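Local atomic coordinates of mannosylglycerate hydrolase MGH1-like glycoside hydrolase domain-containing protein (Thermus thermophilus HB8, PDB entry 4WVA), a protein that hydrolyses mannosylglycerate, a solute that thermophiles make under osmotic stress, to mannose and glycerate, and also cleaves glucosylglycerate. Residues L174-R187 with P199-Y212. Sequence-based numbering, arbitrary orientation.
Sequences LSRVPVENLPPYER and PRKEDYDRYLSLLY
Val177 and Val179 bring the loop closest to helix 201-216: CA to CA, Val177 lies 5.9 Å from Arg206 and Val179 6.3 Å from Ser209; beyond them a type II beta turn, Val179 to Leu182, carries the chain over the helix and down its other flank to Tyr204. The branched side chain of Val177 touches two neighbours at once: CG1, anti to the backbone N (chi1 173°), rests on Ser209, while CG2 meets Leu210 CD2 at 4.0 Å. Between the two valines, Pro178 has its carbonyl gripped by the small Ser209, whose OG donates to Pro178 O over 2.6 Å, almost straight in line with the C=O. Arg206 extends along the loop; its long apolar stem lies against Leu174 and one guanidinium face against Val179 CG1, while its polar end can still reach a water, which accepts from NE and donates to Ser175 O and Val177 O, and Glu202 O, bound by NH1. In this (alpha/alpha)6-barrel glycosidase of family GH63, the wrapped helix begins three residues after Arg198, a probable substrate-binding residue whose NH2 is hydrogen-bonded to Tyr204 OH. Past the turn, Leu182 sends CD1 to the ring edge of Tyr212, 3.5 Å from CE2, and CD2 against the Asp205 backbone. Tyr185 reaches the helix with its hydroxyl, donating to Asp205 OD1 at 2.6 Å with the ring nearly perpendicular to the carboxylate; Lys201 NZ makes a salt bridge to OD2, so each carboxylate oxygen of this buried acid has a partner. Bends at chi2 and chi3 lay the guanidinium of Arg187 flat on the Tyr204 ring, with CD also over that face, a cation-pi stack with planes 10° apart, while NH2 donates to Pro199 O at 3.0 Å and NE pairs with Asp189.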
ATOM      1  N   LEU A 174       7.856  29.180 -14.092  1.00 17.09           N
ATOM      2  CA  LEU A 174       7.932  29.859 -15.385  1.00 18.16           C
ATOM      3  C   LEU A 174       8.640  31.198 -15.302  1.00 18.81           C
ATOM      4  O   LEU A 174       9.187  31.656 -16.305  1.00 19.83           O
ATOM      5  CB  LEU A 174       6.553  30.076 -15.975  1.00 18.48           C
ATOM      6  CG  LEU A 174       6.044  28.878 -16.734  1.00 19.03           C
ATOM      7  CD1 LEU A 174       4.554  29.078 -16.961  1.00 20.18           C
ATOM      8  CD2 LEU A 174       6.790  28.662 -18.054  1.00 19.71           C
ATOM      9  N   SER A 175       8.634  31.811 -14.128  1.00 20.31           N
ATOM     10  CA  SER A 175       9.307  33.106 -13.929  1.00 21.68           C
ATOM     11  C   SER A 175      10.818  33.041 -14.179  1.00 22.79           C
ATOM     12  O   SER A 175      11.457  34.082 -14.398  1.00 24.53           O
ATOM     13  CB  SER A 175       9.020  33.652 -12.528  1.00 21.88           C
ATOM     14  OG  SER A 175       9.736  32.923 -11.550  1.00 23.55           O
ATOM     15  N   ARG A 176      11.400  31.839 -14.159  1.00 21.73           N
ATOM     16  CA  ARG A 176      12.824  31.661 -14.429  1.00 21.67           C
ATOM     17  C   ARG A 176      13.180  31.464 -15.895  1.00 20.98           C
ATOM     18  O   ARG A 176      14.362  31.391 -16.237  1.00 21.77           O
ATOM     19  CB  ARG A 176      13.376  30.489 -13.611  1.00 22.29           C
ATOM     20  CG  ARG A 176      13.048  30.650 -12.150  1.00 23.57           C
ATOM     21  CD  ARG A 176      13.867  29.778 -11.229  1.00 24.66           C
ATOM     22  NE  ARG A 176      13.262  29.887  -9.916  1.00 25.07           N
ATOM     23  CZ  ARG A 176      12.336  29.061  -9.428  1.00 24.55           C
ATOM     24  NH1 ARG A 176      11.934  27.992 -10.116  1.00 21.00           N
ATOM     25  NH2 ARG A 176      11.833  29.304  -8.227  1.00 24.72           N
ATOM     26  N   VAL A 177      12.179  31.389 -16.775  1.00 18.77           N
ATOM     27  CA  VAL A 177      12.434  31.142 -18.178  1.00 18.80           C
ATOM     28  C   VAL A 177      12.785  32.480 -18.825  1.00 19.12           C
ATOM     29  O   VAL A 177      12.002  33.420 -18.711  1.00 18.77           O
ATOM     30  CB  VAL A 177      11.196  30.536 -18.858  1.00 18.55           C
ATOM     31  CG1 VAL A 177      11.392  30.426 -20.368  1.00 18.67           C
ATOM     32  CG2 VAL A 177      10.898  29.180 -18.231  1.00 18.81           C
ATOM     33  N   PRO A 178      13.965  32.573 -19.468  1.00 20.76           N
ATOM     34  CA  PRO A 178      14.349  33.876 -20.050  1.00 22.47           C
ATOM     35  C   PRO A 178      13.468  34.251 -21.236  1.00 23.38           C
ATOM     36  O   PRO A 178      13.057  33.371 -21.987  1.00 22.48           O
ATOM     37  CB  PRO A 178      15.795  33.656 -20.503  1.00 22.45           C
ATOM     38  CG  PRO A 178      16.005  32.181 -20.561  1.00 23.57           C
ATOM     39  CD  PRO A 178      15.023  31.553 -19.611  1.00 21.93           C
ATOM     40  N   VAL A 179      13.191  35.546 -21.394  1.00 25.00           N
ATOM     41  CA  VAL A 179      12.449  36.041 -22.551  1.00 26.42           C
ATOM     42  C   VAL A 179      13.205  37.122 -23.342  1.00 29.80           C
ATOM     43  O   VAL A 179      12.707  37.579 -24.366  1.00 29.36           O
ATOM     44  CB  VAL A 179      11.048  36.560 -22.157  1.00 26.13           C
ATOM     45  CG1 VAL A 179      10.196  35.423 -21.583  1.00 25.91           C
ATOM     46  CG2 VAL A 179      11.126  37.716 -21.166  1.00 26.95           C
ATOM     47  N   GLU A 180      14.396  37.514 -22.884  1.00 33.80           N
ATOM     48  CA  GLU A 180      15.224  38.510 -23.599  1.00 39.01           C
ATOM     49  C   GLU A 180      15.492  38.087 -25.029  1.00 38.56           C
ATOM     50  O   GLU A 180      15.844  36.937 -25.282  1.00 39.44           O
ATOM     51  CB  GLU A 180      16.583  38.712 -22.906  1.00 42.02           C
ATOM     52  CG  GLU A 180      16.514  39.251 -21.491  1.00 46.57           C
ATOM     53  CD  GLU A 180      15.578  40.436 -21.358  1.00 50.30           C
ATOM     54  OE1 GLU A 180      15.845  41.481 -21.996  1.00 53.28           O
ATOM     55  OE2 GLU A 180      14.576  40.316 -20.617  1.00 53.53           O
ATOM     56  N   ASN A 181      15.334  39.023 -25.963  1.00 42.03           N
ATOM     57  CA  ASN A 181      15.601  38.778 -27.388  1.00 43.06           C
ATOM     58  C   ASN A 181      14.691  37.724 -28.024  1.00 41.02           C
ATOM     59  O   ASN A 181      15.029  37.150 -29.066  1.00 43.30           O
ATOM     60  CB  ASN A 181      17.073  38.386 -27.619  1.00 46.33           C
ATOM     61  CG  ASN A 181      18.043  39.247 -26.830  1.00 49.41           C
ATOM     62  OD1 ASN A 181      18.995  38.737 -26.236  1.00 53.50           O
ATOM     63  ND2 ASN A 181      17.802  40.554 -26.812  1.00 49.71           N
ATOM     64  N   LEU A 182      13.549  37.454 -27.397  1.00 38.05           N
ATOM     65  CA  LEU A 182      12.563  36.577 -27.997  1.00 35.39           C
ATOM     66  C   LEU A 182      11.976  37.372 -29.158  1.00 33.05           C
ATOM     67  O   LEU A 182      11.535  38.505 -28.964  1.00 32.14           O
ATOM     68  CB  LEU A 182      11.459  36.214 -26.996  1.00 34.82           C
ATOM     69  CG  LEU A 182      10.407  35.189 -27.450  1.00 34.61           C
ATOM     70  CD1 LEU A 182      10.990  33.781 -27.427  1.00 33.96           C
ATOM     71  CD2 LEU A 182       9.160  35.267 -26.577  1.00 33.48           C
ATOM     72  N   PRO A 183      11.992  36.792 -30.366  1.00 31.50           N
ATOM     73  CA  PRO A 183      11.376  37.484 -31.491  1.00 31.36           C
ATOM     74  C   PRO A 183       9.855  37.552 -31.340  1.00 30.42           C
ATOM     75  O   PRO A 183       9.266  36.667 -30.712  1.00 28.89           O
ATOM     76  CB  PRO A 183      11.743  36.608 -32.693  1.00 32.46           C
ATOM     77  CG  PRO A 183      11.985  35.252 -32.138  1.00 32.89           C
ATOM     78  CD  PRO A 183      12.512  35.464 -30.743  1.00 31.95           C
ATOM     79  N   PRO A 184       9.216  38.587 -31.917  1.00 29.37           N
ATOM     80  CA  PRO A 184       7.754  38.565 -31.908  1.00 28.14           C
ATOM     81  C   PRO A 184       7.227  37.375 -32.684  1.00 26.50           C
ATOM     82  O   PRO A 184       7.907  36.834 -33.538  1.00 25.82           O
ATOM     83  CB  PRO A 184       7.346  39.895 -32.570  1.00 29.18           C
ATOM     84  CG  PRO A 184       8.583  40.433 -33.210  1.00 29.92           C
ATOM     85  CD  PRO A 184       9.765  39.818 -32.507  1.00 29.42           C
ATOM     86  N   TYR A 185       6.023  36.951 -32.343  1.00 24.20           N
ATOM     87  CA  TYR A 185       5.389  35.810 -32.985  1.00 23.20           C
ATOM     88  C   TYR A 185       3.928  36.166 -33.068  1.00 22.35           C
ATOM     89  O   TYR A 185       3.500  37.146 -32.473  1.00 20.58           O
ATOM     90  CB  TYR A 185       5.575  34.518 -32.163  1.00 22.33           C
ATOM     91  CG  TYR A 185       5.186  34.698 -30.722  1.00 21.00           C
ATOM     92  CD1 TYR A 185       6.129  35.066 -29.771  1.00 21.23           C
ATOM     93  CD2 TYR A 185       3.855  34.556 -30.316  1.00 20.78           C
ATOM     94  CE1 TYR A 185       5.766  35.274 -28.451  1.00 20.66           C
ATOM     95  CE2 TYR A 185       3.484  34.759 -29.004  1.00 19.96           C
ATOM     96  CZ  TYR A 185       4.442  35.114 -28.075  1.00 20.14           C
ATOM     97  OH  TYR A 185       4.066  35.331 -26.782  1.00 19.39           O
ATOM     98  N   GLU A 186       3.168  35.357 -33.794  1.00 24.26           N
ATOM     99  CA  GLU A 186       1.783  35.671 -34.086  1.00 25.63           C
ATOM    100  C   GLU A 186       0.835  34.644 -33.459  1.00 23.00           C
ATOM    101  O   GLU A 186       0.722  33.536 -33.968  1.00 24.75           O
ATOM    102  CB  GLU A 186       1.588  35.702 -35.610  1.00 28.80           C
ATOM    103  CG  GLU A 186       2.261  36.878 -36.322  1.00 31.11           C
ATOM    104  CD  GLU A 186       3.738  36.660 -36.597  1.00 34.13           C
ATOM    105  OE1 GLU A 186       4.086  35.694 -37.322  1.00 34.73           O
ATOM    106  OE2 GLU A 186       4.553  37.474 -36.100  1.00 36.17           O
ATOM    107  N   ARG A 187       0.150  35.035 -32.388  1.00 22.18           N
ATOM    108  CA  ARG A 187      -0.869  34.182 -31.740  1.00 21.46           C
ATOM    109  C   ARG A 187      -2.010  33.884 -32.715  1.00 21.14           C
ATOM    110  O   ARG A 187      -2.427  34.767 -33.462  1.00 20.29           O
ATOM    111  CB  ARG A 187      -1.480  34.860 -30.507  1.00 22.27           C
ATOM    112  CG  ARG A 187      -0.538  35.157 -29.334  1.00 23.18           C
ATOM    113  CD  ARG A 187      -0.355  33.968 -28.395  1.00 23.18           C
ATOM    114  NE  ARG A 187      -1.566  33.642 -27.636  1.00 22.66           N
ATOM    115  CZ  ARG A 187      -1.880  34.077 -26.416  1.00 22.99           C
ATOM    116  NH1 ARG A 187      -1.092  34.904 -25.740  1.00 24.54           N
ATOM    117  NH2 ARG A 187      -3.008  33.671 -25.855  1.00 23.83           N
ATOM    118  N   PRO A 199      -4.220  31.834 -21.897  1.00 15.28           N
ATOM    119  CA  PRO A 199      -2.973  32.285 -21.274  1.00 15.78           C
ATOM    120  C   PRO A 199      -2.606  33.676 -21.767  1.00 17.13           C
ATOM    121  O   PRO A 199      -2.939  34.036 -22.896  1.00 17.58           O
ATOM    122  CB  PRO A 199      -1.935  31.269 -21.767  1.00 15.55           C
ATOM    123  CG  PRO A 199      -2.724  30.055 -22.125  1.00 15.05           C
ATOM    124  CD  PRO A 199      -4.018  30.596 -22.676  1.00 14.99           C
ATOM    125  N   ARG A 200      -1.946  34.435 -20.904  1.00 18.14           N
ATOM    126  CA  ARG A 200      -1.526  35.797 -21.240  1.00 18.97           C
ATOM    127  C   ARG A 200      -0.290  35.834 -22.117  1.00 18.34           C
ATOM    128  O   ARG A 200       0.370  34.828 -22.348  1.00 17.69           O
ATOM    129  CB  ARG A 200      -1.262  36.567 -19.964  1.00 19.94           C
ATOM    130  CG  ARG A 200      -2.493  36.745 -19.116  1.00 21.28           C
ATOM    131  CD  ARG A 200      -2.158  37.531 -17.873  1.00 23.62           C
ATOM    132  NE  ARG A 200      -3.204  37.438 -16.853  1.00 24.42           N
ATOM    133  CZ  ARG A 200      -3.985  38.435 -16.448  1.00 25.02           C
ATOM    134  NH1 ARG A 200      -3.863  39.655 -16.962  1.00 28.13           N
ATOM    135  NH2 ARG A 200      -4.889  38.219 -15.497  1.00 25.10           N
ATOM    136  N   LYS A 201       0.041  37.025 -22.609  1.00 18.90           N
ATOM    137  CA  LYS A 201       1.256  37.191 -23.388  1.00 19.73           C
ATOM    138  C   LYS A 201       2.509  36.672 -22.665  1.00 19.18           C
ATOM    139  O   LYS A 201       3.376  36.051 -23.275  1.00 18.73           O
ATOM    140  CB  LYS A 201       1.455  38.675 -23.730  1.00 22.14           C
ATOM    141  CG  LYS A 201       2.786  38.950 -24.408  1.00 24.18           C
ATOM    142  CD  LYS A 201       2.907  40.411 -24.817  1.00 26.84           C
ATOM    143  CE  LYS A 201       4.190  40.663 -25.594  1.00 27.77           C
ATOM    144  NZ  LYS A 201       5.407  40.395 -24.779  1.00 28.06           N
ATOM    145  N   GLU A 202       2.606  36.964 -21.379  1.00 18.92           N
ATOM    146  CA  GLU A 202       3.795  36.626 -20.590  1.00 20.22           C
ATOM    147  C   GLU A 202       3.941  35.113 -20.474  1.00 19.00           C
ATOM    148  O   GLU A 202       5.044  34.576 -20.452  1.00 18.35           O
ATOM    149  CB  GLU A 202       3.692  37.248 -19.197  1.00 22.31           C
ATOM    150  CG  GLU A 202       3.803  38.775 -19.166  1.00 24.71           C
ATOM    151  CD  GLU A 202       2.588  39.504 -19.734  1.00 27.13           C
ATOM    152  OE1 GLU A 202       1.457  38.957 -19.708  1.00 26.86           O
ATOM    153  OE2 GLU A 202       2.777  40.636 -20.235  1.00 30.87           O
ATOM    154  N   ASP A 203       2.807  34.424 -20.439  1.00 18.19           N
ATOM    155  CA  ASP A 203       2.805  32.952 -20.492  1.00 17.80           C
ATOM    156  C   ASP A 203       3.318  32.441 -21.831  1.00 17.10           C
ATOM    157  O   ASP A 203       4.280  31.665 -21.893  1.00 16.31           O
ATOM    158  CB  ASP A 203       1.397  32.400 -20.267  1.00 18.42           C
ATOM    159  CG  ASP A 203       0.822  32.797 -18.948  1.00 19.78           C
ATOM    160  OD1 ASP A 203       1.412  32.466 -17.917  1.00 21.91           O
ATOM    161  OD2 ASP A 203      -0.222  33.448 -18.938  1.00 21.80           O
ATOM    162  N   TYR A 204       2.695  32.878 -22.925  1.00 16.58           N
ATOM    163  CA  TYR A 204       3.145  32.439 -24.236  1.00 16.96           C
ATOM    164  C   TYR A 204       4.601  32.772 -24.533  1.00 16.45           C
ATOM    165  O   TYR A 204       5.290  31.984 -25.155  1.00 15.65           O
ATOM    166  CB  TYR A 204       2.249  32.954 -25.364  1.00 17.67           C
ATOM    167  CG  TYR A 204       1.206  31.945 -25.793  1.00 16.30           C
ATOM    168  CD1 TYR A 204       1.372  31.163 -26.929  1.00 16.62           C
ATOM    169  CD2 TYR A 204       0.044  31.803 -25.066  1.00 17.20           C
ATOM    170  CE1 TYR A 204       0.394  30.245 -27.307  1.00 16.29           C
ATOM    171  CE2 TYR A 204      -0.928  30.891 -25.426  1.00 17.31           C
ATOM    172  CZ  TYR A 204      -0.763  30.128 -26.545  1.00 16.90           C
ATOM    173  OH  TYR A 204      -1.759  29.231 -26.891  1.00 16.91           O
ATOM    174  N   ASP A 205       5.076  33.933 -24.082  1.00 17.40           N
ATOM    175  CA  ASP A 205       6.480  34.282 -24.286  1.00 17.49           C
ATOM    176  C   ASP A 205       7.397  33.189 -23.745  1.00 17.43           C
ATOM    177  O   ASP A 205       8.356  32.769 -24.396  1.00 17.01           O
ATOM    178  CB  ASP A 205       6.808  35.603 -23.588  1.00 18.26           C
ATOM    179  CG  ASP A 205       6.295  36.823 -24.345  1.00 19.17           C
ATOM    180  OD1 ASP A 205       5.847  36.692 -25.507  1.00 19.05           O
ATOM    181  OD2 ASP A 205       6.339  37.926 -23.756  1.00 20.54           O
ATOM    182  N   ARG A 206       7.057  32.706 -22.555  1.00 17.16           N
ATOM    183  CA  ARG A 206       7.838  31.677 -21.876  1.00 16.91           C
ATOM    184  C   ARG A 206       7.587  30.277 -22.458  1.00 15.73           C
ATOM    185  O   ARG A 206       8.519  29.501 -22.590  1.00 14.53           O
ATOM    186  CB  ARG A 206       7.598  31.780 -20.365  1.00 18.16           C
ATOM    187  CG  ARG A 206       8.179  33.082 -19.807  1.00 19.00           C
ATOM    188  CD  ARG A 206       7.655  33.498 -18.456  1.00 20.36           C
ATOM    189  NE  ARG A 206       8.396  34.676 -18.006  1.00 21.82           N
ATOM    190  CZ  ARG A 206       8.162  35.922 -18.424  1.00 22.93           C
ATOM    191  NH1 ARG A 206       7.167  36.182 -19.268  1.00 21.70           N
ATOM    192  NH2 ARG A 206       8.933  36.927 -17.986  1.00 22.33           N
ATOM    193  N   TYR A 207       6.352  29.969 -22.870  1.00 14.62           N
ATOM    194  CA  TYR A 207       6.095  28.746 -23.631  1.00 14.45           C
ATOM    195  C   TYR A 207       7.019  28.649 -24.866  1.00 14.96           C
ATOM    196  O   TYR A 207       7.591  27.597 -25.158  1.00 14.60           O
ATOM    197  CB  TYR A 207       4.615  28.615 -24.093  1.00 13.68           C
ATOM    198  CG  TYR A 207       3.515  28.687 -23.035  1.00 13.35           C
ATOM    199  CD1 TYR A 207       3.774  28.484 -21.672  1.00 13.34           C
ATOM    200  CD2 TYR A 207       2.179  28.925 -23.412  1.00 12.87           C
ATOM    201  CE1 TYR A 207       2.758  28.559 -20.726  1.00 13.42           C
ATOM    202  CE2 TYR A 207       1.163  29.011 -22.471  1.00 12.69           C
ATOM    203  CZ  TYR A 207       1.450  28.821 -21.127  1.00 12.49           C
ATOM    204  OH  TYR A 207       0.432  28.911 -20.201  1.00 12.56           O
ATOM    205  N   LEU A 208       7.128  29.754 -25.614  1.00 15.45           N
ATOM    206  CA  LEU A 208       7.913  29.768 -26.845  1.00 15.90           C
ATOM    207  C   LEU A 208       9.414  29.758 -26.577  1.00 15.50           C
ATOM    208  O   LEU A 208      10.162  29.059 -27.256  1.00 15.98           O
ATOM    209  CB  LEU A 208       7.498  30.941 -27.760  1.00 17.05           C
ATOM    210  CG  LEU A 208       6.399  30.598 -28.775  1.00 18.71           C
ATOM    211  CD1 LEU A 208       6.929  29.647 -29.836  1.00 19.48           C
ATOM    212  CD2 LEU A 208       5.164  30.006 -28.122  1.00 19.98           C
ATOM    213  N   SER A 209       9.843  30.495 -25.563  1.00 16.06           N
ATOM    214  CA  SER A 209      11.256  30.450 -25.139  1.00 17.01           C
ATOM    215  C   SER A 209      11.721  29.013 -24.877  1.00 16.64           C
ATOM    216  O   SER A 209      12.795  28.579 -25.330  1.00 16.77           O
ATOM    217  CB  SER A 209      11.478  31.315 -23.905  1.00 17.68           C
ATOM    218  OG  SER A 209      12.814  31.181 -23.440  1.00 20.20           O
ATOM    219  N   LEU A 210      10.900  28.249 -24.160  1.00 16.45           N
ATOM    220  CA  LEU A 210      11.225  26.849 -23.906  1.00 16.16           C
ATOM    221  C   LEU A 210      11.289  26.028 -25.182  1.00 16.28           C
ATOM    222  O   LEU A 210      12.224  25.247 -25.380  1.00 16.24           O
ATOM    223  CB  LEU A 210      10.222  26.230 -22.916  1.00 15.66           C
ATOM    224  CG  LEU A 210      10.302  26.682 -21.445  1.00 15.53           C
ATOM    225  CD1 LEU A 210       9.089  26.203 -20.648  1.00 15.25           C
ATOM    226  CD2 LEU A 210      11.581  26.209 -20.783  1.00 15.31           C
ATOM    227  N   LEU A 211      10.305  26.209 -26.062  1.00 17.02           N
ATOM    228  CA  LEU A 211      10.280  25.538 -27.348  1.00 16.93           C
ATOM    229  C   LEU A 211      11.574  25.805 -28.111  1.00 17.44           C
ATOM    230  O   LEU A 211      12.201  24.875 -28.623  1.00 16.65           O
ATOM    231  CB  LEU A 211       9.065  25.990 -28.179  1.00 17.91           C
ATOM    232  CG  LEU A 211       8.719  25.200 -29.459  1.00 18.60           C
ATOM    233  CD1 LEU A 211       7.305  25.522 -29.915  1.00 18.82           C
ATOM    234  CD2 LEU A 211       9.692  25.453 -30.609  1.00 19.96           C
ATOM    235  N   TYR A 212      11.964  27.079 -28.182  1.00 18.78           N
ATOM    236  CA  TYR A 212      13.162  27.465 -28.936  1.00 20.98           C
ATOM    237  C   TYR A 212      14.413  26.841 -28.336  1.00 20.40           C
ATOM    238  O   TYR A 212      15.294  26.394 -29.069  1.00 19.83           O
ATOM    239  CB  TYR A 212      13.312  28.990 -29.028  1.00 22.56           C
ATOM    240  CG  TYR A 212      12.215  29.695 -29.810  1.00 25.86           C
ATOM    241  CD1 TYR A 212      11.681  29.135 -30.964  1.00 29.89           C
ATOM    242  CD2 TYR A 212      11.719  30.928 -29.395  1.00 29.24           C
ATOM    243  CE1 TYR A 212      10.684  29.774 -31.678  1.00 31.52           C
ATOM    244  CE2 TYR A 212      10.719  31.570 -30.105  1.00 29.82           C
ATOM    245  CZ  TYR A 212      10.212  30.983 -31.245  1.00 31.63           C
ATOM    246  OH  TYR A 212       9.219  31.605 -31.965  1.00 36.30           O
TER
HETATM  247  O   HOH W   1      11.116  35.089 -16.895  1.00 28.20           O